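Long-range contacts in uncharacterized protein Atu1656 (Agrobacterium tumefaciens, PDB 2OJH), which is of unknown function but belongs to the TolB family and folds as a six-bladed beta-propeller: residues A[43-48]-A[57-62]; A[86-91]-A[273-278]; A[215-220]-A[233-238]; A[247-252]-A[265-270]. One frame throughout, in Å; residues are numbered along the deposited sequence.

Interaction 1: residues A[43-48]-A[57-62]; sequences LFEAPN and LLNSEG
The carbonyl oxygen of Leu43 is gripped twice: Ser60 OG donates to Leu43 O over 2.7 Å from above the carbonyl plane, and a water donates to the same oxygen. That water also donates to Glu45 OE2 and accepts from Glu61 N, so it ties both segments together where the regular pairing stops. Ser60 OG stands anti to its own backbone N (chi1 179°), and the same serine lies on the Phe44 ring, its CB 3.6 Å from the ring centroid and almost on the ring normal, a CH-pi contact. Leu58 CB meets the edge of that ring at Phe44 CD2, while Leu58 CD1 reaches Glu45 O and Leu58 CD2 packs on Pro47 CB at 3.8 Å. Two hydrogen-bonded antiparallel pairs, Glu45 with Asn59 and Asn48 with Leu57, frame a beta bulge at Ala46 and Pro47; within it Pro47 CA sits 3.2 Å from Leu57 O as a CA-H...O contact. Asn59 OD1 lies close to Glu45 O without bonding to it and has its partner in His90, and Glu45 OE1 is shared by a salt bridge with Arg245 and a hydrogen bond from Asn88 ND2. Strands 45-49 and 55-60 thus make an antiparallel hairpin with a beta bulge that shifts the register by one residue, the first two strands of a four-stranded blade in the beta-propeller.

Interaction 2: residues A[86-91]-A[273-278]; sequences CNNDHG and TMNSPN
Ser276 OG is held between two backbone groups of the facing loop, donating to Asn88 O over 2.8 Å on a lone pair in the carbonyl plane and accepting from His90 N at 3.0 Å. It stands beside its own backbone N, anti to the carbonyl carbon (chi1 -73°). One hydroxyl thereby spans the backbone on both sides of Asp89, and it also lies over the centre of one face of the His90 ring, 4.2 Å above the plane. Beside it, Asn88 ND2 donates to Asn275 OD1 over 3.0 Å; the acceptor lies near the amide plane of Asn88, but the donor stands well above that of Asn275, the two amides being turned 72° apart. A water accepts from Asn275 ND2 and donates to Asp89 OD1, adding a water-mediated link. Both segments are loops near the centre of the beta-propeller, so the contact joins regions 182 residues apart in sequence around its axis. Further out, Asn87 OD1 accepts from Asp89 N at 3.0 Å in an Asx turn that shapes the first loop. The His90 ring is fixed by Asn48 OD1 at ND1 and Asn59 OD1 at NE2, and Asn59 ND2 also bonds Asn88 OD1. Asn275 is set by Gln271 at ND2 and by Gly272 N at OD1.

Interaction 3: residues A[215-220]-A[233-238]; sequences SAYGDW and FVSYDA
Strands 217-220 and 233-237 run antiparallel at 151°, their axes 4.5 Å apart at closest approach, with paired backbone bonds at Gly218-Tyr236 and Trp220-Val234. Between these pairs, at the non-hydrogen-bonded position, Ser235 OG, anti to its own carbonyl carbon (chi1 -78°), donates to Asp219 OD1 over 2.6 Å, nearly in line with the carboxylate C-O bond. The other oxygen, Asp219 OD2, accepts from Ser215 OG on its syn side, also at 2.6 Å, and is met by Thr213 OG1 as well, so hydroxyls hold both ends of this buried carboxylate and fix its rotation. Its flank rests against Phe233, whose CE2 comes 3.6 Å from Asp219 OD1 at the ring edge. The strands form the hairpin that opens a four-stranded antiparallel blade of the beta-propeller, with 217-224 as an outermost strand of that sheet. On the face carrying Trp220 and Tyr236, the tyrosine turns its edge toward the face of the indole five-membered ring in an offset edge-to-face pair, planes at 80° and centroids 5.1 Å apart; Tyr236 CD2 and Trp220 CD1 make the nearest touch. Trp220 is further stacked with His243, and Tyr236 OH bonds Pro244 O. Toward the end of the hairpin, Tyr217 CB packs on Ser235 CB at 3.7 Å, and Ala238 CB meets Ala216 O.

Interaction 4: residues A[247-252]-A[265-270]; sequences LDVRVQ and FDLFGG
Val251 and Phe265 lie side by side on one face of the sheet, Val251 CG2 touching Phe265 CE2 at 3.5 Å while Val251 CB sits over the ring face toward its rim, a CH-pi contact. Phe265 CG takes the position between the backbone N and the carbonyl carbon (chi1 44°), a setting that starts the ring toward its valine neighbour. Next along the same face, Val249 CG2 meets Leu267 CD2 at 3.6 Å, the two side chains pointing the same way; Met274 packs on Val251, and Tyr288 on Leu267, continuing this apolar layer. Beneath it the antiparallel pairing is regular, with Val249 N to Leu267 O at 2.8 Å and Val251 N to Phe265 O at 3.0 Å. Where the chain turns a corner at Phe268, Leu247 and Gly269 exchange two backbone bonds, the one from Gly269 N to Leu247 O nearly straight at 177°. On the other face Asp248 OD1 approaches the edge of the Phe268 ring, 3.7 Å from CD1, and Arg250 runs beside Asp266 with CG near OD1; Arg250 NH1 makes a long, weak ion pair with Asp237 OD1. The hairpin is therefore secured by backbone bonds and by hydrophobic packing on the face carrying Val249, Val251, Phe265 and Leu267, while at its polar edge the Arg250 and Asp266 charges are near but form no salt bridge in the conformer described.

Interactions 3 and 4 belong to one four-stranded antiparallel sheet, their centres about 10 Å apart, and are joined by backbone bonds between the adjacent strands 230-237 and 247-255. Interaction 1 opens another blade, about 22 Å from interaction 3 and about 18 Å from interaction 4 between centres, touching neither. Interaction 2 lies closest to the middle of the chain, its centre about 7 Å from that of interaction 1, which it meets through the His90 ring. It also packs on the other two, through Met274 on Val234 and Val251. Along the chain interaction 1 comes first, and interactions 3 and 4 lie inside the loop closed by interaction 2, which thus links early and late blades of the propeller.

Interaction 1: residues A[43-48]-A[57-62]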
loop_
_atom_site.group_PDB
_atom_site.type_symbol
_atom_site.label_atom_id
_atom_site.label_comp_id
_atom_site.label_asym_id
_atom_site.label_seq_id
_atom_site.Cartn_x
_atom_site.Cartn_y
_atom_site.Cartn_z
ATOM N N LEU A 43 -2.271 -17.692 -2.364
ATOM C CA LEU A 43 -2.745 -16.310 -2.412
ATOM C C LEU A 43 -1.661 -15.397 -1.839
ATOM O O LEU A 43 -1.389 -15.422 -0.627
ATOM C CB LEU A 43 -4.052 -16.185 -1.616
ATOM C CG LEU A 43 -4.888 -14.920 -1.803
ATOM C CD1 LEU A 43 -5.496 -14.901 -3.191
ATOM C CD2 LEU A 43 -5.983 -14.912 -0.749
ATOM N N PHE A 44 -1.005 -14.642 -2.719
ATOM C CA PHE A 44 0.059 -13.735 -2.316
ATOM C C PHE A 44 -0.436 -12.342 -2.615
ATOM O O PHE A 44 -1.165 -12.143 -3.599
ATOM C CB PHE A 44 1.352 -14.010 -3.083
ATOM C CG PHE A 44 2.250 -14.981 -2.401
ATOM C CD1 PHE A 44 1.887 -16.323 -2.278
ATOM C CD2 PHE A 44 3.440 -14.543 -1.832
ATOM C CE1 PHE A 44 2.716 -17.232 -1.637
ATOM C CE2 PHE A 44 4.277 -15.452 -1.175
ATOM C CZ PHE A 44 3.909 -16.788 -1.076
ATOM N N GLU A 45 -0.047 -11.380 -1.775
ATOM C CA GLU A 45 -0.681 -10.060 -1.807
ATOM C C GLU A 45 0.268 -8.896 -1.643
ATOM O O GLU A 45 1.277 -9.007 -0.960
ATOM C CB GLU A 45 -1.777 -9.994 -0.712
ATOM C CG GLU A 45 -2.869 -11.070 -0.929
ATOM C CD GLU A 45 -4.041 -10.962 0.002
ATOM O OE1 GLU A 45 -4.938 -10.141 -0.285
ATOM O OE2 GLU A 45 -4.103 -11.744 0.990
ATOM N N ALA A 46 -0.082 -7.768 -2.262
ATOM C CA ALA A 46 0.431 -6.448 -1.799
ATOM C C ALA A 46 1.956 -6.266 -1.752
ATOM O O ALA A 46 2.572 -6.072 -0.674
ATOM C CB ALA A 46 -0.232 -6.068 -0.428
ATOM N N PRO A 47 2.597 -6.317 -2.934
ATOM C CA PRO A 47 4.062 -6.222 -2.949
ATOM C C PRO A 47 4.596 -4.810 -2.608
ATOM O O PRO A 47 4.039 -3.798 -3.078
ATOM C CB PRO A 47 4.407 -6.603 -4.401
ATOM C CG PRO A 47 3.202 -6.178 -5.199
ATOM C CD PRO A 47 2.025 -6.469 -4.287
ATOM N N ASN A 48 5.643 -4.773 -1.777
ATOM C CA ASN A 48 6.577 -3.638 -1.689
ATOM C C ASN A 48 7.821 -3.971 -2.512
ATOM O O ASN A 48 8.113 -5.141 -2.774
ATOM C CB ASN A 48 7.134 -3.456 -0.253
ATOM C CG ASN A 48 6.069 -3.285 0.802
ATOM O OD1 ASN A 48 6.061 -4.016 1.786
ATOM N ND2 ASN A 48 5.163 -2.325 0.620
ATOM N N LEU A 57 8.634 -7.548 -1.316
ATOM C CA LEU A 57 8.093 -7.999 -0.038
ATOM C C LEU A 57 6.573 -8.188 -0.154
ATOM O O LEU A 57 5.812 -7.230 -0.444
ATOM C CB LEU A 57 8.480 -7.036 1.089
ATOM C CG LEU A 57 8.133 -7.468 2.523
ATOM C CD1 LEU A 57 9.051 -8.592 2.998
ATOM C CD2 LEU A 57 8.208 -6.247 3.444
ATOM N N LEU A 58 6.139 -9.433 0.019
ATOM C CA LEU A 58 4.726 -9.808 -0.131
ATOM C C LEU A 58 4.192 -10.441 1.159
ATOM O O LEU A 58 4.949 -11.011 1.945
ATOM C CB LEU A 58 4.562 -10.876 -1.225
ATOM C CG LEU A 58 4.631 -10.613 -2.742
ATOM C CD1 LEU A 58 3.373 -10.063 -3.349
ATOM C CD2 LEU A 58 5.886 -9.835 -3.191
ATOM N N ASN A 59 2.878 -10.403 1.350
ATOM C CA ASN A 59 2.302 -11.267 2.386
ATOM C C ASN A 59 1.450 -12.385 1.807
ATOM O O ASN A 59 0.840 -12.257 0.726
ATOM C CB ASN A 59 1.515 -10.469 3.445
ATOM C CG ASN A 59 0.382 -9.683 2.836
ATOM O OD1 ASN A 59 0.608 -8.687 2.166
ATOM N ND2 ASN A 59 -0.836 -10.139 3.052
ATOM N N SER A 60 1.371 -13.461 2.576
ATOM C CA SER A 60 0.506 -14.569 2.241
ATOM C C SER A 60 0.103 -15.310 3.512
ATOM O O SER A 60 0.960 -15.808 4.267
ATOM C CB SER A 60 1.215 -15.517 1.272
ATOM O OG SER A 60 0.386 -16.625 0.948
ATOM N N GLU A 61 -1.207 -15.380 3.726
ATOM C CA GLU A 61 -1.793 -16.147 4.834
ATOM C C GLU A 61 -1.197 -15.747 6.187
ATOM O O GLU A 61 -0.893 -16.601 7.024
ATOM C CB GLU A 61 -1.656 -17.657 4.583
ATOM C CG GLU A 61 -2.202 -18.122 3.233
ATOM C CD GLU A 61 -3.726 -18.047 3.135
ATOM O OE1 GLU A 61 -4.397 -18.004 4.194
ATOM O OE2 GLU A 61 -4.265 -18.041 1.998
ATOM N N GLY A 62 -1.013 -14.439 6.369
ATOM C CA GLY A 62 -0.534 -13.870 7.630
ATOM C C GLY A 62 0.971 -13.767 7.826
ATOM O O GLY A 62 1.432 -13.224 8.842
HETATM O O HOH W 1 -2.853 -14.483 1.578
HETATM O O HOH W 2 -2.759 -19.345 -0.009
#

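Interaction 2: residues A[86-91]-A[273-278]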
loop_
_atom_site.group_PDB
_atom_site.type_symbol
_atom_site.label_atom_id
_atom_site.label_comp_id
_atom_site.label_asym_id
_atom_site.label_seq_id
_atom_site.Cartn_x
_atom_site.Cartn_y
_atom_site.Cartn_z
ATOM N N CYS A 86 -0.235 -11.197 9.901
ATOM C CA CYS A 86 -0.008 -9.948 9.181
ATOM C C CYS A 86 -1.026 -9.764 8.055
ATOM O O CYS A 86 -1.423 -10.731 7.375
ATOM C CB CYS A 86 1.391 -9.932 8.567
ATOM S SG CYS A 86 2.642 -9.843 9.810
ATOM N N ASN A 87 -1.446 -8.528 7.834
ATOM C CA ASN A 87 -2.381 -8.284 6.761
ATOM C C ASN A 87 -1.634 -7.630 5.583
ATOM O O ASN A 87 -0.394 -7.640 5.563
ATOM C CB ASN A 87 -3.593 -7.476 7.259
ATOM C CG ASN A 87 -3.212 -6.077 7.772
ATOM O OD1 ASN A 87 -2.305 -5.431 7.235
ATOM N ND2 ASN A 87 -3.952 -5.583 8.795
ATOM N N ASN A 88 -2.376 -7.056 4.640
ATOM C CA ASN A 88 -1.786 -6.547 3.380
ATOM C C ASN A 88 -1.123 -5.176 3.446
ATOM O O ASN A 88 -0.744 -4.638 2.408
ATOM C CB ASN A 88 -2.851 -6.415 2.307
ATOM C CG ASN A 88 -3.366 -7.739 1.829
ATOM O OD1 ASN A 88 -3.107 -8.806 2.436
ATOM N ND2 ASN A 88 -4.100 -7.694 0.718
ATOM N N ASP A 89 -0.988 -4.627 4.654
ATOM C CA ASP A 89 -0.566 -3.234 4.849
ATOM C C ASP A 89 0.766 -3.256 5.551
ATOM O O ASP A 89 0.832 -3.495 6.756
ATOM C CB ASP A 89 -1.610 -2.481 5.683
ATOM C CG ASP A 89 -3.003 -2.531 5.095
ATOM O OD1 ASP A 89 -3.192 -2.392 3.854
ATOM O OD2 ASP A 89 -3.961 -2.654 5.893
ATOM N N HIS A 90 1.836 -3.032 4.791
ATOM C CA HIS A 90 3.196 -3.231 5.296
ATOM C C HIS A 90 4.138 -2.451 4.401
ATOM O O HIS A 90 3.768 -2.038 3.326
ATOM C CB HIS A 90 3.588 -4.727 5.328
ATOM C CG HIS A 90 3.266 -5.486 4.063
ATOM N ND1 HIS A 90 4.038 -5.395 2.922
ATOM C CD2 HIS A 90 2.280 -6.372 3.776
ATOM C CE1 HIS A 90 3.522 -6.162 1.979
ATOM N NE2 HIS A 90 2.458 -6.775 2.474
ATOM N N GLY A 91 5.379 -2.261 4.800
ATOM C CA GLY A 91 6.242 -1.460 3.955
ATOM C C GLY A 91 7.656 -1.553 4.443
ATOM O O GLY A 91 7.921 -2.250 5.430
ATOM N N THR A 273 -3.942 -6.628 -4.959
ATOM C CA THR A 273 -3.244 -6.183 -6.168
ATOM C C THR A 273 -2.099 -5.215 -5.808
ATOM O O THR A 273 -0.956 -5.394 -6.257
ATOM C CB THR A 273 -4.254 -5.578 -7.201
ATOM O OG1 THR A 273 -5.085 -6.634 -7.672
ATOM C CG2 THR A 273 -3.559 -4.953 -8.401
HETATM N N MSE A 274 -2.387 -4.190 -4.998
HETATM C CA MSE A 274 -1.355 -3.207 -4.642
HETATM C C MSE A 274 -1.692 -2.447 -3.352
HETATM O O MSE A 274 -1.639 -1.210 -3.334
HETATM C CB MSE A 274 -1.075 -2.207 -5.800
HETATM C CG MSE A 274 -2.240 -1.363 -6.176
HETATM SE SE MSE A 274 -1.803 -0.074 -7.601
HETATM C CE MSE A 274 -1.218 -1.394 -8.966
ATOM N N ASN A 275 -2.022 -3.148 -2.257
ATOM C CA ASN A 275 -2.467 -2.368 -1.080
ATOM C C ASN A 275 -1.404 -1.418 -0.581
ATOM O O ASN A 275 -1.713 -0.314 -0.104
ATOM C CB ASN A 275 -2.907 -3.257 0.097
ATOM C CG ASN A 275 -4.053 -4.112 -0.254
ATOM O OD1 ASN A 275 -3.879 -5.134 -0.923
ATOM N ND2 ASN A 275 -5.255 -3.702 0.157
ATOM N N SER A 276 -0.158 -1.864 -0.654
ATOM C CA SER A 276 0.949 -1.179 -0.004
ATOM C C SER A 276 1.883 -0.503 -1.037
ATOM O O SER A 276 1.808 -0.825 -2.237
ATOM C CB SER A 276 1.734 -2.173 0.836
ATOM O OG SER A 276 0.987 -2.521 1.991
ATOM N N PRO A 277 2.743 0.436 -0.587
ATOM C CA PRO A 277 3.604 1.172 -1.529
ATOM C C PRO A 277 4.395 0.238 -2.433
ATOM O O PRO A 277 5.163 -0.603 -1.939
ATOM C CB PRO A 277 4.510 1.996 -0.630
ATOM C CG PRO A 277 3.755 2.176 0.651
ATOM C CD PRO A 277 2.918 0.901 0.808
ATOM N N ASN A 278 4.162 0.330 -3.750
ATOM C CA ASN A 278 4.687 -0.711 -4.670
ATOM C C ASN A 278 5.733 -0.316 -5.758
ATOM O O ASN A 278 5.994 -1.090 -6.687
ATOM C CB ASN A 278 3.496 -1.364 -5.346
ATOM C CG ASN A 278 2.674 -0.372 -6.114
ATOM O OD1 ASN A 278 2.665 0.822 -5.787
ATOM N ND2 ASN A 278 2.014 -0.838 -7.163
HETATM O O HOH W 3 -5.663 -1.611 2.306
#

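Interaction 3: residues A[215-220]-A[233-238]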
loop_
_atom_site.group_PDB
_atom_site.type_symbol
_atom_site.label_atom_id
_atom_site.label_comp_id
_atom_site.label_asym_id
_atom_site.label_seq_id
_atom_site.Cartn_x
_atom_site.Cartn_y
_atom_site.Cartn_z
ATOM N N SER A 215 -14.082 10.985 -10.675
ATOM C CA SER A 215 -14.293 9.919 -11.659
ATOM C C SER A 215 -15.631 9.250 -11.451
ATOM O O SER A 215 -16.287 9.475 -10.429
ATOM C CB SER A 215 -13.191 8.855 -11.576
ATOM O OG SER A 215 -13.038 8.353 -10.244
ATOM N N ALA A 216 -16.024 8.425 -12.422
ATOM C CA ALA A 216 -17.134 7.507 -12.252
ATOM C C ALA A 216 -16.725 6.197 -11.564
ATOM O O ALA A 216 -17.429 5.200 -11.672
ATOM C CB ALA A 216 -17.782 7.194 -13.613
ATOM N N TYR A 217 -15.616 6.185 -10.842
ATOM C CA TYR A 217 -15.164 4.927 -10.232
ATOM C C TYR A 217 -14.913 5.114 -8.760
ATOM O O TYR A 217 -14.947 6.237 -8.272
ATOM C CB TYR A 217 -13.858 4.448 -10.872
ATOM C CG TYR A 217 -13.980 4.206 -12.355
ATOM C CD1 TYR A 217 -14.850 3.231 -12.852
ATOM C CD2 TYR A 217 -13.240 4.959 -13.262
ATOM C CE1 TYR A 217 -14.976 3.013 -14.207
ATOM C CE2 TYR A 217 -13.355 4.741 -14.642
ATOM C CZ TYR A 217 -14.227 3.763 -15.098
ATOM O OH TYR A 217 -14.379 3.539 -16.455
ATOM N N GLY A 218 -14.694 4.002 -8.057
ATOM C CA GLY A 218 -14.120 4.040 -6.704
ATOM C C GLY A 218 -12.614 3.808 -6.811
ATOM O O GLY A 218 -12.166 2.758 -7.279
ATOM N N ASP A 219 -11.836 4.779 -6.336
ATOM C CA ASP A 219 -10.427 4.875 -6.668
ATOM C C ASP A 219 -9.762 4.543 -5.372
ATOM O O ASP A 219 -10.141 5.090 -4.329
ATOM C CB ASP A 219 -10.101 6.314 -7.138
ATOM C CG ASP A 219 -10.723 6.663 -8.496
ATOM O OD1 ASP A 219 -10.919 5.746 -9.308
ATOM O OD2 ASP A 219 -10.974 7.857 -8.772
ATOM N N TRP A 220 -8.772 3.637 -5.412
ATOM C CA TRP A 220 -8.257 3.043 -4.200
ATOM C C TRP A 220 -6.737 2.902 -4.307
ATOM O O TRP A 220 -6.172 2.878 -5.408
ATOM C CB TRP A 220 -8.880 1.643 -4.040
ATOM C CG TRP A 220 -10.270 1.620 -3.383
ATOM C CD1 TRP A 220 -11.497 1.747 -3.991
ATOM C CD2 TRP A 220 -10.518 1.453 -1.996
ATOM N NE1 TRP A 220 -12.510 1.662 -3.029
ATOM C CE2 TRP A 220 -11.903 1.497 -1.794
ATOM C CE3 TRP A 220 -9.670 1.295 -0.873
ATOM C CZ2 TRP A 220 -12.473 1.377 -0.519
ATOM C CZ3 TRP A 220 -10.242 1.183 0.380
ATOM C CH2 TRP A 220 -11.622 1.208 0.546
ATOM N N PHE A 233 -2.884 3.736 -9.161
ATOM C CA PHE A 233 -3.996 3.445 -8.269
ATOM C C PHE A 233 -4.921 2.474 -8.992
ATOM O O PHE A 233 -4.696 2.174 -10.166
ATOM C CB PHE A 233 -4.722 4.730 -7.795
ATOM C CG PHE A 233 -5.423 5.507 -8.900
ATOM C CD1 PHE A 233 -4.709 6.386 -9.689
ATOM C CD2 PHE A 233 -6.797 5.411 -9.082
ATOM C CE1 PHE A 233 -5.352 7.129 -10.691
ATOM C CE2 PHE A 233 -7.446 6.134 -10.111
ATOM C CZ PHE A 233 -6.718 6.976 -10.897
ATOM N N VAL A 234 -5.890 1.918 -8.270
ATOM C CA VAL A 234 -6.865 0.994 -8.858
ATOM C C VAL A 234 -8.243 1.657 -8.893
ATOM O O VAL A 234 -8.627 2.291 -7.919
ATOM C CB VAL A 234 -6.981 -0.267 -8.019
ATOM C CG1 VAL A 234 -8.130 -1.161 -8.496
ATOM C CG2 VAL A 234 -5.656 -1.057 -8.027
ATOM N N SER A 235 -8.994 1.466 -9.976
ATOM C CA SER A 235 -10.393 1.926 -10.094
ATOM C C SER A 235 -11.346 0.731 -10.157
ATOM O O SER A 235 -11.248 -0.093 -11.071
ATOM C CB SER A 235 -10.598 2.766 -11.361
ATOM O OG SER A 235 -10.105 4.090 -11.178
ATOM N N TYR A 236 -12.249 0.623 -9.179
ATOM C CA TYR A 236 -13.299 -0.386 -9.212
ATOM C C TYR A 236 -14.494 0.215 -9.927
ATOM O O TYR A 236 -14.585 1.433 -10.008
ATOM C CB TYR A 236 -13.770 -0.669 -7.815
ATOM C CG TYR A 236 -12.870 -1.509 -6.941
ATOM C CD1 TYR A 236 -13.023 -2.900 -6.877
ATOM C CD2 TYR A 236 -11.921 -0.919 -6.155
ATOM C CE1 TYR A 236 -12.216 -3.680 -6.018
ATOM C CE2 TYR A 236 -11.107 -1.689 -5.307
ATOM C CZ TYR A 236 -11.281 -3.076 -5.250
ATOM O OH TYR A 236 -10.490 -3.861 -4.381
ATOM N N ASP A 237 -15.429 -0.605 -10.406
ATOM C CA ASP A 237 -16.714 -0.060 -10.838
ATOM C C ASP A 237 -17.384 0.706 -9.683
ATOM O O ASP A 237 -17.142 0.429 -8.499
ATOM C CB ASP A 237 -17.646 -1.148 -11.399
ATOM C CG ASP A 237 -17.076 -1.844 -12.646
ATOM O OD1 ASP A 237 -16.093 -1.350 -13.267
ATOM O OD2 ASP A 237 -17.619 -2.916 -12.998
ATOM N N ALA A 238 -18.163 1.707 -10.054
ATOM C CA ALA A 238 -18.849 2.617 -9.130
ATOM C C ALA A 238 -19.816 1.899 -8.197
ATOM O O ALA A 238 -19.916 2.251 -7.019
ATOM C CB ALA A 238 -19.611 3.674 -9.935
#

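Interaction 4: residues A[247-252]-A[265-270]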
loop_
_atom_site.group_PDB
_atom_site.type_symbol
_atom_site.label_atom_id
_atom_site.label_comp_id
_atom_site.label_asym_id
_atom_site.label_seq_id
_atom_site.Cartn_x
_atom_site.Cartn_y
_atom_site.Cartn_z
ATOM N N LEU A 247 -12.368 -8.994 -8.583
ATOM C CA LEU A 247 -13.276 -8.293 -9.509
ATOM C C LEU A 247 -12.480 -7.772 -10.691
ATOM O O LEU A 247 -11.257 -7.637 -10.609
ATOM C CB LEU A 247 -13.920 -7.102 -8.785
ATOM C CG LEU A 247 -14.822 -7.422 -7.589
ATOM C CD1 LEU A 247 -15.096 -6.157 -6.805
ATOM C CD2 LEU A 247 -16.116 -8.027 -8.101
ATOM N N ASP A 248 -13.188 -7.469 -11.765
ATOM C CA ASP A 248 -12.618 -6.829 -12.947
ATOM C C ASP A 248 -12.371 -5.364 -12.616
ATOM O O ASP A 248 -13.324 -4.591 -12.464
ATOM C CB ASP A 248 -13.589 -6.994 -14.123
ATOM C CG ASP A 248 -13.605 -8.411 -14.646
ATOM O OD1 ASP A 248 -12.511 -8.996 -14.757
ATOM O OD2 ASP A 248 -14.698 -8.941 -14.934
ATOM N N VAL A 249 -11.094 -5.014 -12.414
ATOM C CA VAL A 249 -10.694 -3.628 -12.100
ATOM C C VAL A 249 -9.780 -3.014 -13.197
ATOM O O VAL A 249 -9.508 -3.661 -14.213
ATOM C CB VAL A 249 -10.058 -3.476 -10.689
ATOM C CG1 VAL A 249 -11.018 -3.987 -9.603
ATOM C CG2 VAL A 249 -8.679 -4.173 -10.586
ATOM N N ARG A 250 -9.375 -1.756 -12.993
ATOM C CA ARG A 250 -8.479 -1.036 -13.894
ATOM C C ARG A 250 -7.310 -0.532 -13.064
ATOM O O ARG A 250 -7.528 0.022 -11.998
ATOM C CB ARG A 250 -9.193 0.167 -14.513
ATOM C CG ARG A 250 -10.394 -0.160 -15.397
ATOM C CD ARG A 250 -11.201 1.102 -15.734
ATOM N NE ARG A 250 -12.056 0.938 -16.914
ATOM C CZ ARG A 250 -13.289 0.429 -16.906
ATOM N NH1 ARG A 250 -13.843 0.002 -15.775
ATOM N NH2 ARG A 250 -13.973 0.340 -18.043
ATOM N N VAL A 251 -6.084 -0.739 -13.536
ATOM C CA VAL A 251 -4.910 -0.140 -12.915
ATOM C C VAL A 251 -4.701 1.171 -13.686
ATOM O O VAL A 251 -4.537 1.166 -14.915
ATOM C CB VAL A 251 -3.685 -1.079 -12.953
ATOM C CG1 VAL A 251 -2.416 -0.385 -12.433
ATOM C CG2 VAL A 251 -3.965 -2.355 -12.128
ATOM N N GLN A 252 -4.755 2.280 -12.949
ATOM C CA GLN A 252 -4.736 3.597 -13.521
ATOM C C GLN A 252 -3.461 4.319 -13.177
ATOM O O GLN A 252 -2.806 4.007 -12.180
ATOM C CB GLN A 252 -5.883 4.439 -12.956
ATOM C CG GLN A 252 -7.243 3.822 -13.049
ATOM C CD GLN A 252 -7.809 3.949 -14.420
ATOM O OE1 GLN A 252 -7.665 3.048 -15.225
ATOM N NE2 GLN A 252 -8.428 5.085 -14.719
ATOM N N PHE A 265 -3.734 -0.946 -17.619
ATOM C CA PHE A 265 -4.272 -2.231 -18.084
ATOM C C PHE A 265 -5.500 -2.615 -17.249
ATOM O O PHE A 265 -5.667 -2.101 -16.158
ATOM C CB PHE A 265 -3.200 -3.326 -18.020
ATOM C CG PHE A 265 -2.388 -3.311 -16.750
ATOM C CD1 PHE A 265 -1.228 -2.548 -16.677
ATOM C CD2 PHE A 265 -2.777 -4.061 -15.640
ATOM C CE1 PHE A 265 -0.459 -2.532 -15.503
ATOM C CE2 PHE A 265 -2.014 -4.061 -14.467
ATOM C CZ PHE A 265 -0.863 -3.280 -14.406
ATOM N N ASP A 266 -6.368 -3.470 -17.812
ATOM C CA ASP A 266 -7.409 -4.164 -17.046
ATOM C C ASP A 266 -6.769 -5.282 -16.238
ATOM O O ASP A 266 -5.712 -5.805 -16.605
ATOM C CB ASP A 266 -8.431 -4.792 -17.955
ATOM C CG ASP A 266 -9.224 -3.765 -18.751
ATOM O OD1 ASP A 266 -9.264 -2.587 -18.351
ATOM O OD2 ASP A 266 -9.807 -4.150 -19.784
ATOM N N LEU A 267 -7.432 -5.678 -15.165
ATOM C CA LEU A 267 -6.874 -6.679 -14.271
ATOM C C LEU A 267 -7.984 -7.370 -13.470
ATOM O O LEU A 267 -8.993 -6.750 -13.097
ATOM C CB LEU A 267 -5.845 -6.034 -13.348
ATOM C CG LEU A 267 -5.271 -6.869 -12.218
ATOM C CD1 LEU A 267 -3.775 -6.680 -12.090
ATOM C CD2 LEU A 267 -5.932 -6.504 -10.899
ATOM N N PHE A 268 -7.792 -8.661 -13.222
ATOM C CA PHE A 268 -8.672 -9.391 -12.339
ATOM C C PHE A 268 -8.004 -9.381 -10.978
ATOM O O PHE A 268 -6.877 -9.891 -10.799
ATOM C CB PHE A 268 -8.910 -10.808 -12.839
ATOM C CG PHE A 268 -9.899 -11.566 -12.008
ATOM C CD1 PHE A 268 -11.264 -11.359 -12.178
ATOM C CD2 PHE A 268 -9.467 -12.453 -11.043
ATOM C CE1 PHE A 268 -12.183 -12.041 -11.413
ATOM C CE2 PHE A 268 -10.383 -13.148 -10.254
ATOM C CZ PHE A 268 -11.742 -12.941 -10.443
ATOM N N GLY A 269 -8.674 -8.731 -10.027
ATOM C CA GLY A 269 -8.095 -8.533 -8.701
ATOM C C GLY A 269 -8.823 -7.447 -7.921
ATOM O O GLY A 269 -10.058 -7.438 -7.854
ATOM N N GLY A 270 -8.059 -6.520 -7.364
ATOM C CA GLY A 270 -8.589 -5.521 -6.443
ATOM C C GLY A 270 -7.838 -5.687 -5.145
ATOM O O GLY A 270 -6.672 -5.296 -5.054
#